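Local coordinates for response regulator CheY-like protein (Mesorhizobium loti, PDB 3SNK) that probably forms the N-terminal, CheY-like receiver domain of a longer pilus assembly protein whose family is generally assigned ATP binding and hydrolysis, at residues A18-D23 against D48-G53; P24-D29 against I64-G69; E80-W85 against V106-S111; D112-H115 against K121-L124. All coordinates share one frame; numbering follows the deposited sequence. Where two conformers were deposited one is given.

Interaction 1 (A18-D23 against D48-G53); sequences ALFSSD and DDFLKG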
loop_
_atom_site.group_PDB
_atom_site.type_symbol
_atom_site.label_atom_id
_atom_site.label_comp_id
_atom_site.label_asym_id
_atom_site.label_seq_id
_atom_site.Cartn_x
_atom_site.Cartn_y
_atom_site.Cartn_z
ATOM N N ALA A 18 0.573 -4.139 -6.011
ATOM C CA ALA A 18 1.215 -2.868 -6.340
ATOM C C ALA A 18 1.733 -2.283 -5.033
ATOM O O ALA A 18 0.980 -2.146 -4.081
ATOM C CB ALA A 18 0.246 -1.922 -7.051
ATOM N N LEU A 19 3.045 -2.084 -4.940
ATOM C CA LEU A 19 3.712 -1.534 -3.764
ATOM C C LEU A 19 4.244 -0.129 -4.090
ATOM O O LEU A 19 4.887 0.062 -5.137
ATOM C CB LEU A 19 4.842 -2.506 -3.353
ATOM C CG LEU A 19 5.802 -2.094 -2.243
ATOM C CD1 LEU A 19 5.109 -1.966 -0.937
ATOM C CD2 LEU A 19 6.915 -3.122 -2.103
ATOM N N PHE A 20 3.927 0.856 -3.225
ATOM C CA PHE A 20 4.327 2.268 -3.387
ATOM C C PHE A 20 5.038 2.695 -2.137
ATOM O O PHE A 20 4.468 2.568 -1.061
ATOM C CB PHE A 20 3.102 3.191 -3.664
ATOM C CG PHE A 20 2.348 2.806 -4.909
ATOM C CD1 PHE A 20 2.810 3.186 -6.164
ATOM C CD2 PHE A 20 1.218 2.000 -4.835
ATOM C CE1 PHE A 20 2.174 2.747 -7.320
ATOM C CE2 PHE A 20 0.540 1.621 -5.994
ATOM C CZ PHE A 20 1.034 1.982 -7.228
ATOM N N SER A 21 6.302 3.151 -2.268
ATOM C CA SER A 21 7.156 3.541 -1.140
ATOM C C SER A 21 8.341 4.372 -1.580
ATOM O O SER A 21 8.886 4.117 -2.649
ATOM C CB SER A 21 7.682 2.293 -0.434
ATOM O OG SER A 21 8.458 2.609 0.712
ATOM N N SER A 22 8.784 5.323 -0.742
ATOM C CA SER A 22 10.006 6.103 -1.018
ATOM C C SER A 22 11.153 5.605 -0.092
ATOM O O SER A 22 12.239 6.181 -0.077
ATOM C CB SER A 22 9.753 7.600 -0.850
ATOM O OG SER A 22 8.973 8.139 -1.910
ATOM N N ASP A 23 10.903 4.501 0.654
ATOM C CA ASP A 23 11.864 3.898 1.580
ATOM C C ASP A 23 12.505 2.664 0.920
ATOM O O ASP A 23 11.842 1.637 0.790
ATOM C CB ASP A 23 11.172 3.548 2.920
ATOM C CG ASP A 23 11.971 2.744 3.941
ATOM O OD1 ASP A 23 13.042 2.211 3.579
ATOM O OD2 ASP A 23 11.474 2.563 5.072
ATOM N N ASP A 48 4.529 8.589 -4.813
ATOM C CA ASP A 48 3.685 9.457 -5.628
ATOM C C ASP A 48 3.092 8.778 -6.890
ATOM O O ASP A 48 2.134 9.327 -7.439
ATOM C CB ASP A 48 4.430 10.747 -6.005
ATOM C CG ASP A 48 4.757 11.652 -4.819
ATOM O OD1 ASP A 48 4.213 11.411 -3.710
ATOM O OD2 ASP A 48 5.543 12.616 -5.005
ATOM N N ASP A 49 3.588 7.577 -7.304
ATOM C CA ASP A 49 3.059 6.832 -8.466
ATOM C C ASP A 49 1.658 6.275 -8.178
ATOM O O ASP A 49 0.923 5.904 -9.103
ATOM C CB ASP A 49 3.999 5.708 -8.920
ATOM C CG ASP A 49 5.109 6.174 -9.869
ATOM O OD1 ASP A 49 5.721 7.237 -9.598
ATOM O OD2 ASP A 49 5.378 5.464 -10.862
ATOM N N PHE A 50 1.288 6.246 -6.889
ATOM C CA PHE A 50 -0.029 5.813 -6.452
ATOM C C PHE A 50 -1.107 6.749 -7.038
ATOM O O PHE A 50 -2.180 6.283 -7.423
ATOM C CB PHE A 50 -0.080 5.802 -4.920
ATOM C CG PHE A 50 -1.456 5.579 -4.345
ATOM C CD1 PHE A 50 -1.954 4.294 -4.170
ATOM C CD2 PHE A 50 -2.263 6.658 -3.989
ATOM C CE1 PHE A 50 -3.236 4.087 -3.633
ATOM C CE2 PHE A 50 -3.553 6.449 -3.470
ATOM C CZ PHE A 50 -4.024 5.168 -3.298
ATOM N N LEU A 51 -0.798 8.068 -7.120
ATOM C CA LEU A 51 -1.705 9.108 -7.611
ATOM C C LEU A 51 -2.123 8.900 -9.063
ATOM O O LEU A 51 -3.144 9.445 -9.483
ATOM C CB LEU A 51 -1.058 10.493 -7.468
ATOM C CG LEU A 51 -0.721 10.961 -6.045
ATOM C CD1 LEU A 51 0.097 12.234 -6.088
ATOM C CD2 LEU A 51 -1.989 11.178 -5.211
ATOM N N LYS A 52 -1.342 8.120 -9.825
ATOM C CA LYS A 52 -1.590 7.857 -11.240
ATOM C C LYS A 52 -2.669 6.806 -11.452
ATOM O O LYS A 52 -3.225 6.714 -12.542
ATOM C CB LYS A 52 -0.290 7.419 -11.937
ATOM C CG LYS A 52 0.706 8.542 -12.171
ATOM C CD LYS A 52 2.083 7.958 -12.467
ATOM C CE LYS A 52 3.150 9.007 -12.639
ATOM N NZ LYS A 52 4.416 8.411 -13.144
ATOM N N GLY A 53 -2.956 6.016 -10.426
ATOM C CA GLY A 53 -3.937 4.947 -10.532
ATOM C C GLY A 53 -3.339 3.715 -11.196
ATOM O O GLY A 53 -2.158 3.715 -11.566
#
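Phe20 presents the face of its ring to Phe50. Seated over that face is the root of the Phe50 side chain: its CB lies 4.0 Å from the Phe20 ring centroid in a CH-pi contact, with Phe50 CA beside it over the ring centre. Phe20 holds its ring beside its own backbone N, CG anti to the carbonyl carbon (chi1 -59°), whereas a chi1 of 171° swings the Phe50 ring on past Phe20, and the two side chains cross at about a right angle. The result is an offset edge-to-face pair, planes at 78° and centroids 5.8 Å apart, in which Phe50 turns its edge to Phe20. Phe20 CE1 also meets Asp49 CB at 3.8 Å; the carboxylate leads away, toward a long salt bridge with Lys52 NZ. Phenylalanine suits position 20 because its flat apolar face can cover backbone and ring together; at 50 it can offer an edge to Phe20 while stacking on Trp85. Just beyond, Ser21 OG accepts from Asp23 N at 3.1 Å, an ST turn. Phe20, on strand 15-20, packs beside Val63 and Leu65 of strand 62-68 and Ser45 of strand 40-45, while Phe50 reaches Ile78 of helix 78-82.

Interaction 2 (P24-D29 against I64-G69); sequences PNFKRD and ILDLGG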
loop_
_atom_site.group_PDB
_atom_site.type_symbol
_atom_site.label_atom_id
_atom_site.label_comp_id
_atom_site.label_asym_id
_atom_site.label_seq_id
_atom_site.Cartn_x
_atom_site.Cartn_y
_atom_site.Cartn_z
ATOM N N PRO A 24 13.807 2.729 0.548
ATOM C CA PRO A 24 14.440 1.579 -0.123
ATOM C C PRO A 24 14.503 0.300 0.705
ATOM O O PRO A 24 14.522 -0.775 0.112
ATOM C CB PRO A 24 15.850 2.073 -0.439
ATOM C CG PRO A 24 16.057 3.267 0.410
ATOM C CD PRO A 24 14.721 3.885 0.607
ATOM N N ASN A 25 14.600 0.403 2.046
ATOM C CA ASN A 25 14.696 -0.769 2.917
ATOM C C ASN A 25 13.369 -1.512 2.941
ATOM O O ASN A 25 13.345 -2.736 2.832
ATOM C CB ASN A 25 15.135 -0.381 4.334
ATOM C CG ASN A 25 16.489 0.290 4.384
ATOM O OD1 ASN A 25 17.520 -0.310 4.061
ATOM N ND2 ASN A 25 16.512 1.562 4.763
ATOM N N PHE A 26 12.278 -0.759 3.052
ATOM C CA PHE A 26 10.912 -1.248 3.069
ATOM C C PHE A 26 10.558 -1.929 1.735
ATOM O O PHE A 26 9.934 -2.985 1.756
ATOM C CB PHE A 26 9.955 -0.071 3.355
ATOM C CG PHE A 26 8.489 -0.412 3.336
ATOM C CD1 PHE A 26 7.867 -0.928 4.462
ATOM C CD2 PHE A 26 7.719 -0.178 2.206
ATOM C CE1 PHE A 26 6.516 -1.242 4.443
ATOM C CE2 PHE A 26 6.366 -0.502 2.187
ATOM C CZ PHE A 26 5.776 -1.035 3.306
ATOM N N LYS A 27 10.915 -1.301 0.591
ATOM C CA LYS A 27 10.646 -1.811 -0.774
ATOM C C LYS A 27 11.252 -3.228 -0.941
ATOM O O LYS A 27 10.549 -4.159 -1.308
ATOM C CB LYS A 27 11.252 -0.865 -1.839
ATOM C CG LYS A 27 10.466 0.408 -2.144
ATOM C CD LYS A 27 11.297 1.319 -3.086
ATOM C CE LYS A 27 10.481 1.926 -4.210
ATOM N NZ LYS A 27 11.249 2.910 -5.036
ATOM N N ARG A 28 12.545 -3.352 -0.674
ATOM C CA ARG A 28 13.305 -4.606 -0.764
ATOM C C ARG A 28 12.701 -5.677 0.163
ATOM O O ARG A 28 12.489 -6.804 -0.274
ATOM C CB ARG A 28 14.774 -4.353 -0.404
ATOM C CG ARG A 28 15.776 -5.535 -0.663
ATOM C CD ARG A 28 15.676 -6.733 0.277
ATOM N NE ARG A 28 16.762 -7.715 0.086
ATOM C CZ ARG A 28 16.858 -8.869 0.745
ATOM N NH1 ARG A 28 15.942 -9.205 1.646
ATOM N NH2 ARG A 28 17.867 -9.697 0.502
ATOM N N ASP A 29 12.431 -5.329 1.430
ATOM C CA ASP A 29 11.964 -6.309 2.405
ATOM C C ASP A 29 10.556 -6.794 2.128
ATOM O O ASP A 29 10.316 -7.986 2.238
ATOM C CB ASP A 29 12.090 -5.791 3.835
ATOM C CG ASP A 29 13.529 -5.619 4.313
ATOM O OD1 ASP A 29 14.398 -6.482 3.963
ATOM O OD2 ASP A 29 13.790 -4.650 5.062
ATOM N N ILE A 64 -0.182 -1.736 -1.561
ATOM C CA ILE A 64 0.528 -1.483 -0.306
ATOM C C ILE A 64 1.075 -0.088 -0.419
ATOM O O ILE A 64 1.869 0.218 -1.326
ATOM C CB ILE A 64 1.585 -2.525 0.085
ATOM C CG1 ILE A 64 0.929 -3.914 0.230
ATOM C CG2 ILE A 64 2.291 -2.110 1.398
ATOM C CD1 ILE A 64 1.879 -5.067 0.300
ATOM N N LEU A 65 0.598 0.780 0.452
ATOM C CA LEU A 65 0.994 2.170 0.356
ATOM C C LEU A 65 1.786 2.573 1.601
ATOM O O LEU A 65 1.274 2.554 2.716
ATOM C CB LEU A 65 -0.237 3.068 0.121
ATOM C CG LEU A 65 -0.014 4.582 0.033
ATOM C CD1 LEU A 65 0.840 4.965 -1.192
ATOM C CD2 LEU A 65 -1.341 5.307 0.008
ATOM N N ASP A 66 3.070 2.871 1.386
ATOM C CA ASP A 66 3.945 3.350 2.452
ATOM C C ASP A 66 3.836 4.863 2.503
ATOM O O ASP A 66 4.393 5.550 1.650
ATOM C CB ASP A 66 5.404 2.912 2.225
ATOM C CG ASP A 66 6.412 3.418 3.251
ATOM O OD1 ASP A 66 5.979 3.859 4.349
ATOM O OD2 ASP A 66 7.645 3.305 2.985
ATOM N N LEU A 67 3.103 5.367 3.495
ATOM C CA LEU A 67 2.865 6.791 3.708
ATOM C C LEU A 67 4.025 7.475 4.440
ATOM O O LEU A 67 4.169 8.694 4.338
ATOM C CB LEU A 67 1.563 6.974 4.497
ATOM C CG LEU A 67 0.302 6.564 3.748
ATOM C CD1 LEU A 67 -0.805 6.279 4.695
ATOM C CD2 LEU A 67 -0.098 7.648 2.747
ATOM N N GLY A 68 4.828 6.696 5.168
ATOM C CA GLY A 68 5.960 7.201 5.953
ATOM C C GLY A 68 5.475 8.167 7.012
ATOM O O GLY A 68 4.548 7.841 7.768
ATOM N N GLY A 69 6.025 9.385 6.990
ATOM C CA GLY A 69 5.600 10.478 7.858
ATOM C C GLY A 69 4.212 11.037 7.533
ATOM O O GLY A 69 3.700 11.886 8.268
#
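Phe26 lays one face of its ring against the side chain of Asp66. The nearest approach is Phe26 CE2 to Asp66 CB, 3.5 Å, and the carboxylate carbon lies over the same face, shifted toward the rim, with Asp66 OD2 3.6 Å from Phe26 CD2. Ring and carboxylate planes stand 44° apart, the two side chains running past each other in opposite directions. At the ring edge, Ile64 CG2 comes within 4.1 Å of Phe26 CZ. Phe26 reaches across because its CG is anti to the backbone N (chi1 177°), which carries the ring out from the helix toward the strand. A large flat apolar ring suits this span, lying over the aspartate stem, and branched isoleucine supplies a methyl to its edge.

The next shell fixes the polar end. Asp66 OD2 is hydrogen-bonded to Ser21 OG and salt-bridged to Lys116, and Asp66 OD1 takes a weak bond from Gly68 N at 3.2 Å. Glycine suits residue 68, where phi is positive. On the helix side, Asp23 OD1 receives the N-H of Phe26 as an N-cap. Asp66 stands near the end of the central strand, where receiver domains carry their phospho-acceptor aspartate, and probably corresponds to it. Helix 24-36 thus covers the sheet through Phe26, which also touches Leu19 of strand 15-20 and Val93 of strand 90-94; Ile64 packs against Val30 and Leu34 farther along that helix.

Interaction 3 (E80-W85 against V106-S111); sequences EARALW and VRMNAS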
loop_
_atom_site.group_PDB
_atom_site.type_symbol
_atom_site.label_atom_id
_atom_site.label_comp_id
_atom_site.label_asym_id
_atom_site.label_seq_id
_atom_site.Cartn_x
_atom_site.Cartn_y
_atom_site.Cartn_z
ATOM N N GLU A 80 -9.570 10.996 -3.732
ATOM C CA GLU A 80 -10.116 10.826 -5.082
ATOM C C GLU A 80 -9.207 9.916 -5.880
ATOM O O GLU A 80 -9.713 9.093 -6.636
ATOM C CB GLU A 80 -10.288 12.166 -5.816
ATOM C CG GLU A 80 -11.358 13.083 -5.251
ATOM C CD GLU A 80 -10.908 14.014 -4.139
ATOM O OE1 GLU A 80 -9.829 13.784 -3.542
ATOM O OE2 GLU A 80 -11.669 14.959 -3.834
ATOM N N ALA A 81 -7.869 10.043 -5.703
ATOM C CA ALA A 81 -6.901 9.174 -6.381
ATOM C C ALA A 81 -7.048 7.728 -5.885
ATOM O O ALA A 81 -6.862 6.803 -6.676
ATOM C CB ALA A 81 -5.469 9.673 -6.196
ATOM N N ARG A 82 -7.422 7.517 -4.611
ATOM C CA ARG A 82 -7.637 6.160 -4.094
ATOM C C ARG A 82 -8.749 5.489 -4.915
ATOM O O ARG A 82 -8.650 4.302 -5.221
ATOM C CB ARG A 82 -7.980 6.172 -2.592
ATOM C CG ARG A 82 -7.960 4.801 -1.909
ATOM C CD ARG A 82 -9.299 4.057 -1.988
ATOM N NE ARG A 82 -9.314 2.891 -1.108
ATOM C CZ ARG A 82 -9.160 1.631 -1.511
ATOM N NH1 ARG A 82 -9.050 1.348 -2.803
ATOM N NH2 ARG A 82 -9.137 0.643 -0.625
ATOM N N ALA A 83 -9.802 6.261 -5.287
ATOM C CA ALA A 83 -10.938 5.753 -6.093
ATOM C C ALA A 83 -10.509 5.300 -7.484
ATOM O O ALA A 83 -11.261 4.572 -8.118
ATOM C CB ALA A 83 -12.042 6.798 -6.190
ATOM N N LEU A 84 -9.319 5.704 -7.978
ATOM C CA LEU A 84 -8.798 5.240 -9.275
ATOM C C LEU A 84 -8.503 3.733 -9.215
ATOM O O LEU A 84 -8.585 3.030 -10.234
ATOM C CB LEU A 84 -7.508 6.002 -9.684
ATOM C CG LEU A 84 -7.646 7.495 -10.019
ATOM C CD1 LEU A 84 -6.271 8.149 -10.126
ATOM C CD2 LEU A 84 -8.436 7.720 -11.319
ATOM N N TRP A 85 -8.160 3.256 -8.007
ATOM C CA TRP A 85 -7.840 1.864 -7.678
ATOM C C TRP A 85 -9.105 1.058 -7.364
ATOM O O TRP A 85 -9.013 -0.122 -7.051
ATOM C CB TRP A 85 -6.874 1.822 -6.482
ATOM C CG TRP A 85 -5.537 2.406 -6.795
ATOM C CD1 TRP A 85 -5.174 3.722 -6.707
ATOM C CD2 TRP A 85 -4.471 1.743 -7.481
ATOM N NE1 TRP A 85 -3.894 3.889 -7.174
ATOM C CE2 TRP A 85 -3.434 2.684 -7.650
ATOM C CE3 TRP A 85 -4.267 0.420 -7.916
ATOM C CZ2 TRP A 85 -2.223 2.355 -8.265
ATOM C CZ3 TRP A 85 -3.051 0.085 -8.488
ATOM C CH2 TRP A 85 -2.050 1.046 -8.667
ATOM N N VAL A 106 -8.597 7.540 7.214
ATOM C CA VAL A 106 -9.909 6.933 7.390
ATOM C C VAL A 106 -10.683 7.014 6.052
ATOM O O VAL A 106 -11.219 6.001 5.618
ATOM C CB VAL A 106 -10.725 7.521 8.569
ATOM C CG1 VAL A 106 -12.193 7.102 8.485
ATOM C CG2 VAL A 106 -10.135 7.105 9.908
ATOM N N ARG A 107 -10.675 8.183 5.387
ATOM C CA ARG A 107 -11.389 8.378 4.127
ATOM C C ARG A 107 -10.794 7.548 3.003
ATOM O O ARG A 107 -11.503 7.225 2.059
ATOM C CB ARG A 107 -11.418 9.851 3.719
ATOM C CG ARG A 107 -12.245 10.715 4.649
ATOM C CD ARG A 107 -12.652 12.012 3.977
ATOM N NE ARG A 107 -11.508 12.867 3.666
ATOM C CZ ARG A 107 -10.995 13.765 4.501
ATOM N NH1 ARG A 107 -11.514 13.928 5.713
ATOM N NH2 ARG A 107 -9.958 14.506 4.132
HETATM N N MSE A 108 -9.501 7.214 3.092
HETATM C CA MSE A 108 -8.831 6.380 2.100
HETATM C C MSE A 108 -9.222 4.912 2.210
HETATM O O MSE A 108 -8.873 4.140 1.332
HETATM C CB MSE A 108 -7.320 6.560 2.145
HETATM C CG MSE A 108 -6.922 7.827 1.398
HETATM SE SE MSE A 108 -5.085 7.951 1.654
HETATM C CE MSE A 108 -4.601 6.851 0.075
ATOM N N ASN A 109 -9.965 4.524 3.249
ATOM C CA ASN A 109 -10.567 3.204 3.341
ATOM C C ASN A 109 -9.535 2.057 3.127
ATOM O O ASN A 109 -9.670 1.212 2.220
ATOM C CB ASN A 109 -11.740 3.116 2.305
ATOM C CG ASN A 109 -12.627 1.919 2.482
ATOM O OD1 ASN A 109 -12.540 1.186 3.462
ATOM N ND2 ASN A 109 -13.530 1.707 1.554
ATOM N N ALA A 110 -8.509 2.053 3.982
ATOM C CA ALA A 110 -7.498 1.014 4.015
ATOM C C ALA A 110 -8.010 -0.126 4.876
ATOM O O ALA A 110 -8.723 0.120 5.847
ATOM C CB ALA A 110 -6.190 1.573 4.563
ATOM N N SER A 111 -7.703 -1.380 4.511
ATOM C CA SER A 111 -8.165 -2.529 5.300
ATOM C C SER A 111 -7.279 -2.701 6.513
ATOM O O SER A 111 -7.762 -3.084 7.582
ATOM C CB SER A 111 -8.158 -3.804 4.466
ATOM O OG SER A 111 -6.836 -4.215 4.153
#
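Arg82 bonds to the backbone carbonyls of Met108 and Asn109, joining the short helix 78-82 to the turn after helix 99-107 on one side of the CheY-like alpha/beta receiver fold. Two conformers of Arg82 were modelled, and the bonds belong to the one described.

The hydrogen bonds come first. Arg82 NE donates to Met108 O at 2.8 Å, with an N-H...O angle of 143°, and NH2 donates to Asn109 O at 2.9 Å, almost straight at 173°. Both oxygens lie at the edge of the guanidinium: Asn109 O in its plane, Met108 O tilted a little from it. Seen from the carbonyls the fit is less regular, since NH2 stands above the carbonyl plane of Asn109. A bend at chi2 (-88°) turns the chain so that NE and NH2 face the turn together. NH2 has a further acceptor in Val88 O, so this buried group is held by several carbonyls. Arginine suits the place by offering neighbouring N-H groups to a helix end, whose partial negative charge its own charge may balance.

Apolar packing is lighter. The methyl CE of Met108, here selenomethionine, approaches Arg82 CB at 4.4 Å, and the Met108 side chain also touches Leu65, Leu90 and Phe50.

The backbone turn brings the two carbonyls to Arg82. Asn109, a residue type that tolerates left-handed helical angles, is the first to leave helical geometry, with positive phi; Asn109 N still donates to Val106 O, 3.1 Å away.

Interaction 4 (D112-H115 against K121-L124); sequences DWLH and KELL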
loop_
_atom_site.group_PDB
_atom_site.type_symbol
_atom_site.label_atom_id
_atom_site.label_comp_id
_atom_site.label_asym_id
_atom_site.label_seq_id
_atom_site.Cartn_x
_atom_site.Cartn_y
_atom_site.Cartn_z
ATOM N N ASP A 112 -5.974 -2.385 6.360
ATOM C CA ASP A 112 -5.041 -2.521 7.459
ATOM C C ASP A 112 -4.163 -1.269 7.617
ATOM O O ASP A 112 -3.753 -0.671 6.633
ATOM C CB ASP A 112 -4.166 -3.785 7.270
ATOM C CG ASP A 112 -4.948 -5.088 7.062
ATOM O OD1 ASP A 112 -5.350 -5.706 8.065
ATOM O OD2 ASP A 112 -5.142 -5.490 5.889
ATOM N N TRP A 113 -3.887 -0.892 8.868
ATOM C CA TRP A 113 -3.001 0.209 9.234
ATOM C C TRP A 113 -1.756 -0.342 9.957
ATOM O O TRP A 113 -1.794 -0.554 11.163
ATOM C CB TRP A 113 -3.710 1.204 10.142
ATOM C CG TRP A 113 -4.828 2.022 9.565
ATOM C CD1 TRP A 113 -5.367 1.955 8.310
ATOM C CD2 TRP A 113 -5.589 2.993 10.282
ATOM N NE1 TRP A 113 -6.423 2.833 8.205
ATOM C CE2 TRP A 113 -6.572 3.495 9.400
ATOM C CE3 TRP A 113 -5.516 3.512 11.589
ATOM C CZ2 TRP A 113 -7.459 4.510 9.773
ATOM C CZ3 TRP A 113 -6.405 4.507 11.959
ATOM C CH2 TRP A 113 -7.375 4.981 11.064
ATOM N N LEU A 114 -0.666 -0.565 9.235
ATOM C CA LEU A 114 0.540 -1.127 9.838
ATOM C C LEU A 114 1.503 -0.018 10.212
ATOM O O LEU A 114 1.599 0.987 9.505
ATOM C CB LEU A 114 1.188 -2.153 8.895
ATOM C CG LEU A 114 0.239 -3.272 8.361
ATOM C CD1 LEU A 114 0.938 -4.137 7.321
ATOM C CD2 LEU A 114 -0.306 -4.152 9.495
ATOM N N HIS A 115 2.158 -0.167 11.368
ATOM C CA HIS A 115 3.084 0.809 11.937
ATOM C C HIS A 115 4.522 0.319 11.761
ATOM O O HIS A 115 4.821 -0.834 12.073
ATOM C CB HIS A 115 2.721 1.047 13.422
ATOM C CG HIS A 115 3.503 2.129 14.108
ATOM N ND1 HIS A 115 3.285 3.473 13.832
ATOM C CD2 HIS A 115 4.435 2.032 15.092
ATOM C CE1 HIS A 115 4.117 4.143 14.619
ATOM N NE2 HIS A 115 4.834 3.320 15.393
ATOM N N LYS A 121 5.077 -11.306 10.254
ATOM C CA LYS A 121 3.751 -11.868 10.506
ATOM C C LYS A 121 2.598 -10.891 10.201
ATOM O O LYS A 121 1.629 -11.301 9.565
ATOM C CB LYS A 121 3.643 -12.348 11.959
ATOM N N GLU A 122 2.699 -9.622 10.657
ATOM C CA GLU A 122 1.675 -8.583 10.504
ATOM C C GLU A 122 1.367 -8.275 9.032
ATOM O O GLU A 122 0.200 -8.081 8.691
ATOM C CB GLU A 122 2.096 -7.302 11.235
ATOM C CG GLU A 122 1.035 -6.759 12.181
ATOM C CD GLU A 122 1.473 -5.598 13.055
ATOM O OE1 GLU A 122 2.089 -4.646 12.521
ATOM O OE2 GLU A 122 1.180 -5.630 14.274
ATOM N N LEU A 123 2.399 -8.239 8.165
ATOM C CA LEU A 123 2.212 -7.990 6.740
ATOM C C LEU A 123 1.583 -9.204 6.063
ATOM O O LEU A 123 0.644 -9.035 5.291
ATOM C CB LEU A 123 3.537 -7.624 6.048
ATOM C CG LEU A 123 3.477 -7.435 4.523
ATOM C CD1 LEU A 123 2.996 -6.046 4.156
ATOM C CD2 LEU A 123 4.824 -7.742 3.883
ATOM N N LEU A 124 2.089 -10.420 6.353
ATOM C CA LEU A 124 1.583 -11.667 5.761
ATOM C C LEU A 124 0.154 -11.930 6.204
ATOM O O LEU A 124 -0.611 -12.475 5.418
ATOM C CB LEU A 124 2.479 -12.893 6.069
ATOM C CG LEU A 124 4.004 -12.776 5.789
ATOM C CD1 LEU A 124 4.725 -14.090 6.074
ATOM C CD2 LEU A 124 4.307 -12.293 4.372
HETATM O O HOH W 1 1.367 -2.258 13.248
#
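Leu114 points its forked end at helix 120-129 and divides it between two residues. Branch CD2 goes to Glu122, 3.9 Å from OE1 and 4.0 Å from CG, while CD1 settles by the backbone of Leu123, 4.1 Å from Leu123 CA. Leu114 and Glu122 run alongside each other in opposite directions, so the methylene part of the acid covers the leucine branch and its carboxylate reaches the end of the strand. The chain of Glu122 is extended beyond CG, although its chi1, -129°, is not staggered. Leu123 leaves its backbone in the other direction; even so, its CD1 meets Leu114 CD1 at 4.2 Å, and the residue continues to Val30 of helix 24-36.

Leucine is apt at 114, on the last strand of the receiver sheet, where a branched apolar group can fill the angle between strand and helix; Ile91 of strand 90-94 lies beside it. Glutamate suits this exposed border of the contact, being apolar along its length and polar at its tip.

A single water completes the join. It accepts from His115 N at 2.9 Å and donates to Glu122 OE1 at 2.6 Å, linking strand backbone to helix side chain. Asp119 OD1 also lies close to Glu122 OE1, and two like charges so near may raise the proton affinity of one of them, an effect the water bond to OE1 could partly offset.

Interactions 1, 2 and 4 pack a loop or helix on one parallel sheet; interaction 3 ties two helix ends together beside it. Interactions 1 and 2 meet at the probable phosphorylation site, where Asp23 of the first and Asp66 of the second share Lys116 as a salt-bridge partner and Ser21 OG joins them, 2.5 Å from Asp66 OD2. On the other face of the sheet, interaction 3 adjoins interaction 1 where Trp85 NE1 is hydrogen-bonded to Phe50 O, 3.0 Å. Interaction 4 continues the packing of interaction 2, with Leu123 CD1 4.1 Å from Ile64 CD1. Interactions 2 and 3, centres about 18 Å apart, still touch through Leu65 CD2 and Met108 CE at 3.6 Å; interactions 1 and 4 do not touch.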